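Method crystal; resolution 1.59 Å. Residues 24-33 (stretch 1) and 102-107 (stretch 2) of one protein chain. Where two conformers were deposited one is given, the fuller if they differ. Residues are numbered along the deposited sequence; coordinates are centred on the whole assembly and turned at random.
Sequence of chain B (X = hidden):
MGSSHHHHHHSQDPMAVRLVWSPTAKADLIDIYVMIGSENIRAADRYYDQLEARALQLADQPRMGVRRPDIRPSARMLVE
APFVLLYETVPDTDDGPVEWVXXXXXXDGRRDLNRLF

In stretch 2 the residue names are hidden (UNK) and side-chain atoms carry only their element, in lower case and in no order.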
# COMPACT_ATOMS: atom_id res chain seq x y z
N THR B 24 27.46 6.55 15.67
CA THR B 24 26.59 6.39 14.52
C THR B 24 25.50 7.48 14.47
O THR B 24 25.16 7.96 13.39
CB THR B 24 25.90 5.02 14.48
OG1 THR B 24 26.88 4.00 14.72
CG2 THR B 24 25.29 4.80 13.10
N ALA B 25 24.97 7.87 15.63
CA ALA B 25 23.96 8.93 15.64
C ALA B 25 24.53 10.26 15.14
O ALA B 25 23.86 11.01 14.45
CB ALA B 25 23.36 9.10 17.03
N LYS B 26 25.77 10.56 15.53
CA LYS B 26 26.43 11.75 14.99
C LYS B 26 26.54 11.66 13.47
O LYS B 26 26.27 12.63 12.76
CB LYS B 26 27.82 11.93 15.62
CG LYS B 26 28.54 13.15 15.11
CD LYS B 26 29.94 13.25 15.72
CE LYS B 26 30.71 14.45 15.17
NZ LYS B 26 32.03 14.61 15.85
N ALA B 27 26.91 10.48 12.96
CA ALA B 27 26.98 10.26 11.53
C ALA B 27 25.61 10.43 10.87
O ALA B 27 25.52 10.97 9.75
CB ALA B 27 27.56 8.87 11.23
N ASP B 28 24.56 9.98 11.54
CA ASP B 28 23.20 10.14 11.02
C ASP B 28 22.92 11.63 10.83
O ASP B 28 22.38 12.03 9.81
CB ASP B 28 22.14 9.55 11.97
CG ASP B 28 22.20 8.03 12.07
OD1 ASP B 28 22.68 7.35 11.14
OD2 ASP B 28 21.71 7.53 13.11
N LEU B 29 23.26 12.43 11.85
CA LEU B 29 23.02 13.87 11.79
C LEU B 29 23.77 14.53 10.63
O LEU B 29 23.23 15.38 9.93
CB LEU B 29 23.43 14.54 13.11
CG LEU B 29 22.56 14.25 14.34
CD1 LEU B 29 23.19 14.86 15.61
CD2 LEU B 29 21.14 14.80 14.14
N ILE B 30 25.03 14.15 10.43
CA ILE B 30 25.79 14.70 9.33
C ILE B 30 25.18 14.30 7.98
O ILE B 30 25.03 15.13 7.09
CB ILE B 30 27.26 14.27 9.40
CG1 ILE B 30 27.89 14.87 10.66
CG2 ILE B 30 28.02 14.69 8.14
CD1 ILE B 30 29.28 14.38 10.94
N ASP B 31 24.79 13.03 7.85
CA ASP B 31 24.17 12.52 6.63
C ASP B 31 22.88 13.29 6.28
O ASP B 31 22.66 13.68 5.13
CB ASP B 31 23.85 11.03 6.79
CG ASP B 31 23.37 10.39 5.50
OD1 ASP B 31 24.05 10.52 4.47
OD2 ASP B 31 22.30 9.75 5.53
N ILE B 32 22.05 13.51 7.30
CA ILE B 32 20.81 14.26 7.12
C ILE B 32 21.08 15.65 6.55
O ILE B 32 20.43 16.08 5.59
CB ILE B 32 20.03 14.36 8.45
CG1 ILE B 32 19.44 12.99 8.82
CG2 ILE B 32 18.94 15.44 8.36
CD1 ILE B 32 18.99 12.89 10.27
N TYR B 33 22.04 16.36 7.15
CA TYR B 33 22.33 17.73 6.74
C TYR B 33 22.90 17.78 5.32
O TYR B 33 22.51 18.63 4.51
CB TYR B 33 23.32 18.37 7.74
CG TYR B 33 23.46 19.88 7.61
CD1 TYR B 33 24.25 20.44 6.61
CD2 TYR B 33 22.82 20.73 8.49
CE1 TYR B 33 24.40 21.81 6.49
CE2 TYR B 33 22.95 22.12 8.37
CZ TYR B 33 23.75 22.64 7.37
OH TYR B 33 23.89 24.00 7.24
N UNK B 102 21.38 8.46 26.23
CA UNK B 102 22.16 8.23 25.02
C UNK B 102 21.24 8.16 23.80
O UNK B 102 20.38 7.28 23.74
c UNK B 102 23.73 6.70 23.73
o UNK B 102 25.01 5.12 22.52
c UNK B 102 24.50 5.39 23.63
o UNK B 102 24.62 4.66 24.63
c UNK B 102 22.98 6.94 25.08
N UNK B 103 21.41 9.08 22.86
CA UNK B 103 20.70 8.98 21.59
C UNK B 103 21.49 8.02 20.70
O UNK B 103 22.64 8.26 20.34
c UNK B 103 19.66 11.23 21.86
c UNK B 103 19.35 12.62 21.33
c UNK B 103 20.50 10.35 20.93
c UNK B 103 19.83 10.20 19.56
N UNK B 104 20.86 6.89 20.39
CA UNK B 104 21.55 5.80 19.70
C UNK B 104 21.52 5.93 18.17
O UNK B 104 22.53 5.68 17.50
c UNK B 104 21.14 4.29 21.67
c UNK B 104 20.96 4.45 20.15
c UNK B 104 21.63 3.28 19.42
N UNK B 105 20.38 6.35 17.61
CA UNK B 105 20.26 6.64 16.16
C UNK B 105 19.30 7.79 15.93
O UNK B 105 18.41 8.03 16.74
c UNK B 105 19.72 5.45 15.34
n UNK B 105 21.96 4.79 13.35
c UNK B 105 22.24 3.97 12.33
c UNK B 105 21.93 4.38 14.76
c UNK B 105 20.56 4.19 15.38
n UNK B 105 22.32 4.45 11.10
n UNK B 105 22.47 2.68 12.56
N UNK B 106 19.49 8.47 14.80
CA UNK B 106 18.48 9.38 14.25
C UNK B 106 18.02 8.80 12.91
O UNK B 106 18.80 8.75 11.95
c UNK B 106 19.65 11.32 15.37
c UNK B 106 17.90 11.73 13.60
c UNK B 106 19.03 10.80 14.06
N UNK B 107 16.78 8.32 12.85
CA UNK B 107 16.31 7.58 11.68
C UNK B 107 15.33 8.42 10.85
O UNK B 107 14.41 8.98 11.40
c UNK B 107 15.62 6.29 12.10
c UNK B 107 15.18 5.49 10.87
c UNK B 107 16.55 5.44 12.98

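Stretch 1 is a helix and stretch 2 a strand. Their axes come within 6.6 Å and run in roughly the same direction, 28° apart.

Position 102 has five side-chain atoms. Three carbons form an unbranched chain, and the third carries two oxygens. This is a carboxylate on a two-methylene arm. It touches nothing on stretch 1. The residue is Glu102. One carboxylate oxygen is hydrogen-bonded elsewhere in the structure.

Position 103 has four side-chain carbons. The chain forks at the first, and one arm is two carbons long. Its CA-to-CB bond points toward the helix. The short arm lies 4.5 Å from Ala25 CB, and the backbone O of 103 is closer, 3.5 Å from the same Ala25 CB. A beta-branched chain of four carbons is isoleucine, so this is Ile103. Its short arm is CG2.

Position 104 has three side-chain carbons, one carrying the other two. CA-to-CB points away from the helix, and the side chain makes no close contact with it. Contact is made by the backbone: O of 104 lies 3.6 Å from Ala25 CB. The fork of three carbons identifies Val104.

Position 105 has seven side-chain atoms: three carbons, a nitrogen, then a carbon bearing two more nitrogens. That planar end is a guanidinium. CA-to-CB points sideways, but the end of the chain comes nearer to the helix. The in-chain nitrogen is 2.8 Å from Asp28 OD2, and one terminal nitrogen is 2.9 Å from Asp28 OD1. The residue is Arg105. Its chi1, chi2 and chi3 are all m, and its end reaches Asp28. NE and NH2 donate to the two carboxylate oxygens of Asp28, forming a salt bridge at the edge of the guanidinium. Thr24 CG2 lies over one face, 3.3 Å from Arg105 CZ. NH1 is hydrogen-bonded elsewhere in the structure.

Position 106 again has one carbon carrying two others. CA-to-CB points sideways. One branch lies 3.7 Å from Ile32 CD1, and the other 4.0 Å from Leu29 CD2. The backbone N of 106 donates to Asp28 OD2 at 2.9 Å. The residue is Val106, with CG1 against Ile32 and CG2 against Leu29. It has the largest area covered by the helix in this stretch.

Position 107 has the same three-carbon fork. CA-to-CB points away, and the side chain stays out of contact. It is Val107, and it makes no contact with stretch 1.

The contact centres on Asp28. Its OD2 accepts from both Arg105 NE and Val106 N, so one carboxylate oxygen ties the helix to a strand side chain and to the strand backbone. Ala25 has a small side chain, and the backbones approach closely there: its CA is 4.4 Å from Arg105 CA. Further along the helix, Leu29 and Ile32 pack on Val106 and add an apolar patch beside the polar cluster.

Stretch 2, residues 102-107: EIVRVV
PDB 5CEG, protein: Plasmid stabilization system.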